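Local coordinates for protein putative ABC transporter (PDB 4PE6) that probably serves as the solute-binding component of an ABC transporter, holding a small polyhydroxylated, sugar-like ligand in the cleft between its two lobes, at residues G154-Q159 and T183-C188. Sequence-based numbering, arbitrary orientation.
With LTH ((2R,3S)-2,3,4-trihydroxybutanoic acid), chain C.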
# COMPACT_ATOMS: atom_id res chain seq x y z
N GLY A 154 2.73 7.19 -7.44
CA GLY A 154 1.68 6.69 -6.55
C GLY A 154 0.94 7.77 -5.79
O GLY A 154 0.50 8.77 -6.38
N VAL A 155 0.77 7.55 -4.49
CA VAL A 155 0.03 8.46 -3.63
C VAL A 155 0.91 9.66 -3.29
O VAL A 155 1.45 9.77 -2.18
CB VAL A 155 -0.53 7.75 -2.38
CG1 VAL A 155 -1.40 8.66 -1.55
CG2 VAL A 155 -1.40 6.55 -2.83
N VAL A 156 1.00 10.58 -4.26
CA VAL A 156 1.87 11.78 -4.15
C VAL A 156 1.48 12.60 -2.93
O VAL A 156 0.30 12.86 -2.68
CB VAL A 156 1.84 12.63 -5.45
CG1 VAL A 156 2.57 13.97 -5.28
CG2 VAL A 156 2.47 11.85 -6.61
N GLY A 157 2.48 13.04 -2.18
CA GLY A 157 2.27 13.74 -0.92
C GLY A 157 2.56 12.82 0.26
O GLY A 157 3.01 13.29 1.31
N SER A 158 2.32 11.51 0.10
CA SER A 158 2.62 10.55 1.18
C SER A 158 4.13 10.22 1.30
O SER A 158 4.90 10.37 0.35
CB SER A 158 1.79 9.27 1.02
OG SER A 158 2.27 8.48 -0.05
N GLN A 159 4.53 9.77 2.48
CA GLN A 159 5.93 9.37 2.70
C GLN A 159 6.37 8.16 1.86
O GLN A 159 7.43 8.18 1.23
CB GLN A 159 6.20 9.16 4.19
CG GLN A 159 7.59 8.62 4.54
CD GLN A 159 7.67 7.12 4.52
OE1 GLN A 159 6.67 6.40 4.68
NE2 GLN A 159 8.87 6.61 4.30
N THR A 183 6.45 11.54 -17.11
CA THR A 183 6.11 11.26 -15.73
C THR A 183 4.73 11.84 -15.40
O THR A 183 4.45 13.03 -15.64
CB THR A 183 7.16 11.82 -14.77
OG1 THR A 183 8.46 11.40 -15.22
CG2 THR A 183 6.93 11.32 -13.34
N VAL A 184 3.89 11.01 -14.82
CA VAL A 184 2.56 11.41 -14.41
C VAL A 184 2.22 10.89 -13.02
O VAL A 184 2.97 10.10 -12.45
CB VAL A 184 1.51 10.96 -15.43
CG1 VAL A 184 1.84 11.57 -16.78
CG2 VAL A 184 1.42 9.44 -15.52
N THR A 185 1.11 11.37 -12.47
CA THR A 185 0.59 10.90 -11.18
C THR A 185 -0.64 10.01 -11.37
O THR A 185 -1.62 10.41 -12.01
CB THR A 185 0.19 12.06 -10.28
OG1 THR A 185 1.33 12.86 -9.97
CG2 THR A 185 -0.46 11.55 -8.99
N GLY A 186 -0.59 8.83 -10.78
CA GLY A 186 -1.69 7.87 -10.85
C GLY A 186 -2.43 7.63 -9.54
O GLY A 186 -3.52 7.07 -9.57
N MSE A 187 -1.84 8.01 -8.40
CA MSE A 187 -2.44 7.75 -7.06
C MSE A 187 -2.67 6.26 -6.77
O MSE A 187 -3.51 5.91 -5.95
CB MSE A 187 -3.75 8.56 -6.85
CG MSE A 187 -3.65 10.05 -7.17
SE MSE A 187 -2.39 11.02 -5.99
CE MSE A 187 -3.37 10.96 -4.31
N CYS A 188 -1.87 5.39 -7.39
CA CYS A 188 -2.08 3.91 -7.37
C CYS A 188 -3.52 3.52 -7.68
O CYS A 188 -4.06 2.56 -7.13
CB CYS A 188 -1.64 3.26 -6.05
SG CYS A 188 -0.10 3.92 -5.37
O1 LTH C . -1.34 1.93 -2.69
C1 LTH C . -1.50 2.64 -1.64
O LTH C . -2.44 3.44 -1.42
C2 LTH C . -0.51 2.44 -0.47
O2 LTH C . -0.79 3.35 0.62
C3 LTH C . 0.93 2.68 -0.90
O3 LTH C . 1.07 4.00 -1.40
C4 LTH C . 1.85 2.52 0.33
O4 LTH C . 1.75 1.13 0.74
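The loop 154-159 meets the last residues of strand 178-185 and the turn after it at one backbone point, where Gly154 and Met187 lie with CA atoms 4.3 Å apart and Met187 N gives Gly154 O a weak hydrogen bond, bent to 121°. That oxygen also receives Met187 CA in a C-H...O contact and accepts a weak bond from Val156 N, closing an inverse gamma turn centred on Val155. Gly154, having no side chain, lets Cys188 SG stand 3.5 Å from its CA, where a CB would clash. Met187, a selenomethionine bent at both later torsions, doubles back so that SE lies 3.8 Å from Val156 N. The side chains of Met187 and Val155 cross at about a right angle, with CE against Val155 CG1, which is anti to the backbone N (chi1 -175°). The other branch, CG2, reaches 3.6 Å from the ligand carboxylate atom O of LTH, and Cys188 SG comes equally near O1, so both residues line the pocket by van der Waals contact. Val156 CG2 rests obliquely on Thr185, 3.7 Å from OG1. A type II turn, Val155 to Ser158, follows; Val155 O accepts both Ser158 N and OG, the latter at 2.6 Å in the carbonyl plane. Ser158, at the N-cap of helix 159-173, bonds weakly to Glu161 N through OG. Cys188 is tied to Cys213, and Met187 O accepts Asn30 ND2, a side chain that also binds LTH. The contact thus joins the C-terminal ends of parallel neighbours 147-153 and 178-185, the latter an edge strand, with helix 159-173 as their beta-alpha-beta crossover.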